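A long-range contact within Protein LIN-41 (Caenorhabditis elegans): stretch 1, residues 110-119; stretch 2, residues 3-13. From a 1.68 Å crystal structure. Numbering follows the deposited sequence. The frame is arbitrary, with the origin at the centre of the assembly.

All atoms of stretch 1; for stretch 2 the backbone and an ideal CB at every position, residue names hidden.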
ATOM      1  N   THR A 110       2.839  -9.976   2.106  1.00 24.09           N
ATOM      2  CA  THR A 110       1.868  -9.386   3.009  1.00 22.21           C
ATOM      3  C   THR A 110       1.989  -7.894   2.886  1.00 25.93           C
ATOM      4  O   THR A 110       3.100  -7.380   2.939  1.00 25.94           O
ATOM      5  CB  THR A 110       2.131  -9.787   4.446  1.00 27.40           C
ATOM      6  OG1 THR A 110       2.239 -11.205   4.513  1.00 29.05           O
ATOM      7  CG2 THR A 110       1.012  -9.332   5.373  1.00 28.61           C
ATOM      8  N   LEU A 111       0.849  -7.199   2.782  1.00 24.82           N
ATOM      9  CA  LEU A 111       0.839  -5.747   2.705  1.00 24.37           C
ATOM     10  C   LEU A 111      -0.007  -5.216   3.824  1.00 25.97           C
ATOM     11  O   LEU A 111      -1.108  -5.732   4.060  1.00 25.67           O
ATOM     12  CB  LEU A 111       0.183  -5.322   1.382  1.00 25.34           C
ATOM     13  CG  LEU A 111      -0.124  -3.823   1.193  1.00 27.82           C
ATOM     14  CD1 LEU A 111       1.158  -2.968   1.136  1.00 27.68           C
ATOM     15  CD2 LEU A 111      -0.976  -3.596  -0.039  1.00 30.07           C
ATOM     16  N   ASN A 112       0.482  -4.190   4.498  1.00 23.26           N
ATOM     17  CA  ASN A 112      -0.349  -3.477   5.486  1.00 22.10           C
ATOM     18  C   ASN A 112      -0.105  -1.975   5.341  1.00 26.31           C
ATOM     19  O   ASN A 112       1.029  -1.566   5.160  1.00 25.65           O
ATOM     20  CB  ASN A 112      -0.155  -3.981   6.943  1.00 21.65           C
ATOM     21  CG  ASN A 112      -1.367  -3.697   7.834  1.00 32.03           C
ATOM     22  OD1 ASN A 112      -2.316  -3.057   7.403  1.00 26.73           O
ATOM     23  ND2 ASN A 112      -1.389  -4.189   9.090  1.00 28.69           N
ATOM     24  N   ILE A 113      -1.177  -1.147   5.363  1.00 24.00           N
ATOM     25  CA  ILE A 113      -1.025   0.300   5.266  1.00 23.07           C
ATOM     26  C   ILE A 113      -1.827   0.865   6.430  1.00 28.65           C
ATOM     27  O   ILE A 113      -2.993   0.516   6.582  1.00 25.93           O
ATOM     28  CB  ILE A 113      -1.533   0.846   3.917  1.00 27.28           C
ATOM     29  CG1 ILE A 113      -0.855   0.121   2.722  1.00 28.54           C
ATOM     30  CG2 ILE A 113      -1.329   2.381   3.836  1.00 28.42           C
ATOM     31  CD1 ILE A 113      -1.776   0.088   1.441  1.00 31.91           C
ATOM     32  N   LEU A 114      -1.155   1.654   7.293  1.00 28.28           N
ATOM     33  CA  LEU A 114      -1.704   2.222   8.510  1.00 28.56           C
ATOM     34  C   LEU A 114      -1.804   3.719   8.411  1.00 32.00           C
ATOM     35  O   LEU A 114      -0.836   4.383   8.050  1.00 32.38           O
ATOM     36  CB  LEU A 114      -0.820   1.890   9.729  1.00 29.02           C
ATOM     37  CG  LEU A 114      -0.334   0.457   9.975  1.00 35.10           C
ATOM     38  CD1 LEU A 114       0.415   0.391  11.306  1.00 37.13           C
ATOM     39  CD2 LEU A 114      -1.455  -0.539  10.018  1.00 38.31           C
ATOM     40  N   VAL A 115      -2.982   4.253   8.733  1.00 29.59           N
ATOM     41  CA  VAL A 115      -3.190   5.693   8.761  1.00 29.28           C
ATOM     42  C   VAL A 115      -3.441   6.003  10.234  1.00 29.25           C
ATOM     43  O   VAL A 115      -4.359   5.430  10.832  1.00 28.20           O
ATOM     44  CB  VAL A 115      -4.366   6.154   7.839  1.00 34.74           C
ATOM     45  CG1 VAL A 115      -4.911   7.508   8.274  1.00 36.13           C
ATOM     46  CG2 VAL A 115      -3.909   6.211   6.386  1.00 34.60           C
ATOM     47  N   LYS A 116      -2.543   6.807  10.839  1.00 27.42           N
ATOM     48  CA  LYS A 116      -2.592   7.194  12.268  1.00 29.43           C
ATOM     49  C   LYS A 116      -2.588   5.946  13.166  1.00 32.87           C
ATOM     50  O   LYS A 116      -3.272   5.891  14.197  1.00 32.91           O
ATOM     51  CB  LYS A 116      -3.771   8.111  12.581  1.00 33.28           C
ATOM     52  CG  LYS A 116      -3.727   9.446  11.849  1.00 38.69           C
ATOM     53  CD  LYS A 116      -5.024  10.198  12.118  1.00 39.00           C
ATOM     54  CE  LYS A 116      -5.061  11.512  11.382  1.00 46.95           C
ATOM     55  NZ  LYS A 116      -6.420  12.111  11.420  1.00 55.41           N
ATOM     56  N   GLY A 117      -1.854   4.936  12.719  1.00 29.41           N
ATOM     57  CA  GLY A 117      -1.713   3.690  13.473  1.00 27.79           C
ATOM     58  C   GLY A 117      -2.823   2.693  13.290  1.00 29.83           C
ATOM     59  O   GLY A 117      -2.850   1.682  13.980  1.00 29.36           O
ATOM     60  N   THR A 118      -3.741   2.943  12.363  1.00 26.17           N
ATOM     61  CA  THR A 118      -4.854   2.026  12.129  1.00 25.27           C
ATOM     62  C   THR A 118      -4.834   1.491  10.704  1.00 26.19           C
ATOM     63  O   THR A 118      -4.766   2.300   9.788  1.00 24.86           O
ATOM     64  CB  THR A 118      -6.210   2.753  12.390  1.00 29.33           C
ATOM     65  OG1 THR A 118      -6.279   3.127  13.763  1.00 31.79           O
ATOM     66  CG2 THR A 118      -7.422   1.881  12.007  1.00 27.78           C
ATOM     67  N   PRO A 119      -5.011   0.169  10.480  1.00 24.78           N
ATOM     68  CA  PRO A 119      -5.041  -0.349   9.091  1.00 24.84           C
ATOM     69  C   PRO A 119      -6.131   0.300   8.256  1.00 30.04           C
ATOM     70  O   PRO A 119      -7.257   0.505   8.764  1.00 29.05           O
ATOM     71  CB  PRO A 119      -5.331  -1.841   9.264  1.00 26.73           C
ATOM     72  CG  PRO A 119      -4.785  -2.168  10.657  1.00 31.29           C
ATOM     73  CD  PRO A 119      -5.111  -0.927  11.469  1.00 28.04           C
ATOM     74  N   UNK A   3      -8.256  17.999   8.682  1.00 58.45           N
ATOM     75  CA  UNK A   3      -8.383  17.038   9.780  1.00 56.79           C
ATOM     76  C   UNK A   3      -7.474  15.810   9.602  1.00 55.71           C
ATOM     77  O   UNK A   3      -7.388  14.962  10.496  1.00 53.73           O
ATOM     78  CB  UNK A   3      -9.840  16.585   9.901  1.00 56.79           C
ATOM     79  N   UNK A   4      -6.789  15.742   8.464  1.00 50.09           N
ATOM     80  CA  UNK A   4      -5.872  14.654   8.156  1.00 47.36           C
ATOM     81  C   UNK A   4      -6.552  13.404   7.634  1.00 44.93           C
ATOM     82  O   UNK A   4      -7.786  13.347   7.607  1.00 43.11           O
ATOM     83  CB  UNK A   4      -5.063  14.299   9.405  1.00 47.36           C
ATOM     84  N   UNK A   5      -5.779  12.377   7.219  1.00 39.00           N
ATOM     85  CA  UNK A   5      -6.406  11.165   6.674  1.00 36.57           C
ATOM     86  C   UNK A   5      -7.128  10.333   7.729  1.00 36.61           C
ATOM     87  O   UNK A   5      -6.834  10.438   8.922  1.00 35.94           O
ATOM     88  CB  UNK A   5      -5.347  10.299   5.990  1.00 36.57           C
ATOM     89  N   UNK A   6      -8.109   9.547   7.278  1.00 30.40           N
ATOM     90  CA  UNK A   6      -8.945   8.697   8.113  1.00 29.46           C
ATOM     91  C   UNK A   6      -8.730   7.287   7.606  1.00 31.67           C
ATOM     92  O   UNK A   6      -8.965   7.010   6.436  1.00 29.73           O
ATOM     93  CB  UNK A   6     -10.419   9.104   8.070  1.00 29.46           C
ATOM     94  N   UNK A   7      -8.289   6.380   8.482  1.00 27.55           N
ATOM     95  CA  UNK A   7      -8.018   5.027   8.044  1.00 26.53           C
ATOM     96  C   UNK A   7      -9.206   4.314   7.370  1.00 29.54           C
ATOM     97  O   UNK A   7      -9.043   3.747   6.286  1.00 29.82           O
ATOM     98  CB  UNK A   7      -7.555   4.207   9.250  1.00 26.53           C
ATOM     99  N   UNK A   8     -10.381   4.333   7.991  1.00 27.10           N
ATOM    100  CA  UNK A   8     -11.549   3.633   7.448  1.00 26.43           C
ATOM    101  C   UNK A   8     -12.018   4.146   6.112  1.00 28.18           C
ATOM    102  O   UNK A   8     -12.646   3.392   5.361  1.00 29.05           O
ATOM    103  CB  UNK A   8     -12.710   3.722   8.440  1.00 26.43           C
ATOM    104  N   UNK A   9     -11.740   5.437   5.802  1.00 24.35           N
ATOM    105  CA  UNK A   9     -12.172   6.015   4.539  1.00 24.32           C
ATOM    106  C   UNK A   9     -11.113   5.953   3.447  1.00 28.42           C
ATOM    107  O   UNK A   9     -11.406   6.294   2.294  1.00 28.17           O
ATOM    108  CB  UNK A   9     -12.588   7.471   4.759  1.00 24.32           C
ATOM    109  N   UNK A  10      -9.877   5.603   3.821  1.00 26.51           N
ATOM    110  CA  UNK A  10      -8.733   5.483   2.902  1.00 26.35           C
ATOM    111  C   UNK A  10      -8.681   4.070   2.323  1.00 28.86           C
ATOM    112  O   UNK A  10      -9.030   3.107   3.009  1.00 27.64           O
ATOM    113  CB  UNK A  10      -7.421   5.814   3.617  1.00 26.35           C
ATOM    114  N   UNK A  11      -8.289   3.933   1.052  1.00 28.58           N
ATOM    115  CA  UNK A  11      -8.288   2.616   0.426  1.00 28.41           C
ATOM    116  C   UNK A  11      -7.284   2.496  -0.692  1.00 33.20           C
ATOM    117  O   UNK A  11      -6.882   3.502  -1.273  1.00 33.84           O
ATOM    118  CB  UNK A  11      -9.683   2.289  -0.110  1.00 28.41           C
ATOM    119  N   UNK A  12      -6.990   1.259  -1.083  1.00 30.78           N
ATOM    120  CA  UNK A  12      -6.127   0.993  -2.242  1.00 30.55           C
ATOM    121  C   UNK A  12      -7.001   1.187  -3.488  1.00 36.56           C
ATOM    122  O   UNK A  12      -8.169   0.777  -3.494  1.00 36.93           O
ATOM    123  CB  UNK A  12      -5.519  -0.410  -2.191  1.00 30.55           C
ATOM    124  N   UNK A  13      -6.435   1.813  -4.524  1.00 34.46           N
ATOM    125  CA  UNK A  13      -7.112   2.072  -5.802  1.00 37.04           C
ATOM    126  C   UNK A  13      -7.027   0.802  -6.671  1.00 42.68           C
ATOM    127  O   UNK A  13      -5.938   0.416  -7.101  1.00 42.07           O
ATOM    128  CB  UNK A  13      -6.488   3.270  -6.521  1.00 37.04           C
TER

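Stretch 1 runs as a strand to Val 115, reverses through a type I' turn and leaves along Thr 118 and Pro 119; stretch 2 passes beside it. Position 3, at the start of the segment, points its CA-to-CB bond sideways, and its ideal CB has no atom of stretch 1 within 5.5 Å. Almost any residue would suit, since what counts here is the backbone: the Lys 116 ammonium NZ donates a hydrogen bond to the carbonyl O of position 3 at 3.1 Å. The residue is Ser 3.

Position 4 is far more restricted. Its phi of 81° by itself favours glycine, and an ideal CB would lie 3.3 Å from Lys 116 NZ, a tight approach to the group that reaches past it to the carbonyls of its neighbours. Glycine fits best, and the residue is Gly 4.

At position 5 the CA-to-CB bond points sideways, yet the ideal CB is 3.6 Å from Val 115 CG1. A compact apolar side chain would suit, and phi of -71° also admits proline. The carbonyl matters as well, because Lys 116 NZ donates to O of position 5 at 3.0 Å, so the lysine side chain, trans from chi2 to chi4, ties down two backbone oxygens with one ammonium group. The residue is Pro 5, whose CB packs 3.7 Å from Val 115 CG1.

Position 6 directs its CB away from stretch 1 and into no contact with it, so many side chains are compatible; it is Cys 6.

Position 7 lies where the two backbones draw close, the CA of position 7 being 4.9 Å from Val 115 CA. Its ideal CB points toward stretch 1 and is hemmed in by three carbonyl oxygens, 3.4 Å from Thr 118 O, 3.7 Å from Pro 119 O and 3.8 Å from Val 115 O. A small side chain is the natural choice: alanine readily, serine conceivably, with acceptors nearby. The residue is Ala 7, whose methyl CB sits 3.9 Å from Val 115 CB and 3.6 Å from Thr 118 CG2.

Position 8 directs its CB away and position 9 is out of reach, both with no atom of stretch 1 within 5.5 Å of the ideal CB, so stretch 1 sets no preference and polar or charged side chains are among those allowed; they are Lys 8 and Asn 9.

Position 10 again points toward stretch 1, but its ideal CB stays 4.5 Å from Val 115 CG2. Small apolar or polar side chains would both be acceptable. Ser 10 uses its hydroxyl within its own stretch, OG donating to Cys 6 O at 2.8 Å.

Position 11 faces away and is undemanding; it is Ser 11.

Position 12 points back toward the strand, with its ideal CB 5.2 Å from Ile 113 CD1. That gap, bordered by the methyls of Leu 111 and Ile 113, calls for a longer apolar side chain such as leucine, isoleucine or methionine. Ile 12 fills it, placing CG1 3.8 Å from Ile 113 CD1 and CD1 3.8 Å from Leu 111 CD2.

Position 13 is out of reach and unconstrained by stretch 1; it is Val 13.

Stretch 2, residues 3-13: SGPCAKNSSIV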
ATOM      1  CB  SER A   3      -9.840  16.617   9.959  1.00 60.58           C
ATOM      2  OG  SER A   3      -9.989  15.741  11.066  1.00 68.34           O
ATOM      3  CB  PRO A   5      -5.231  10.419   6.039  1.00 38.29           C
ATOM      4  CG  PRO A   5      -4.048  10.825   6.868  1.00 43.75           C
ATOM      5  CD  PRO A   5      -4.300  12.272   7.195  1.00 40.32           C
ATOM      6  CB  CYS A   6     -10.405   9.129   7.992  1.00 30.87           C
ATOM      7  SG  CYS A   6     -11.589   7.967   8.699  1.00 34.95           S
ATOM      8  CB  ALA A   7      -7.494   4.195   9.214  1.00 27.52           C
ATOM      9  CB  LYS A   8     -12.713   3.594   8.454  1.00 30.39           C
ATOM     10  CG  LYS A   8     -13.361   4.905   8.816  1.00 38.36           C
ATOM     11  CD  LYS A   8     -14.267   4.665  10.019  1.00 44.19           C
ATOM     12  CE  LYS A   8     -14.946   5.915  10.509  1.00 38.48           C
ATOM     13  NZ  LYS A   8     -15.904   5.553  11.596  1.00 36.78           N
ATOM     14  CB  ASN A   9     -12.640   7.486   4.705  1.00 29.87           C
ATOM     15  CG  ASN A   9     -13.914   7.627   5.539  1.00 30.85           C
ATOM     16  OD1 ASN A   9     -14.602   6.645   5.882  1.00 28.92           O
ATOM     17  ND2 ASN A   9     -14.247   8.846   5.916  1.00 28.55           N
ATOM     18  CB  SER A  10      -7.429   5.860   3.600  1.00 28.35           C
ATOM     19  OG  SER A  10      -7.557   7.211   4.018  1.00 27.46           O
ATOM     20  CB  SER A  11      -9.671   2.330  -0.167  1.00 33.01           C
ATOM     21  OG  SER A  11     -10.018   3.342  -1.097  1.00 42.51           O
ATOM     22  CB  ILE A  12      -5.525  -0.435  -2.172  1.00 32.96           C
ATOM     23  CG1 ILE A  12      -4.652  -0.637  -0.907  1.00 32.12           C
ATOM     24  CG2 ILE A  12      -4.769  -0.787  -3.471  1.00 35.09           C
ATOM     25  CD1 ILE A  12      -4.431  -2.124  -0.484  1.00 33.80           C
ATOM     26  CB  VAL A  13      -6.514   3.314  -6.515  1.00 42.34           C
ATOM     27  CG1 VAL A  13      -7.183   3.568  -7.874  1.00 43.86           C
ATOM     28  CG2 VAL A  13      -6.614   4.554  -5.635  1.00 42.53           C
TER
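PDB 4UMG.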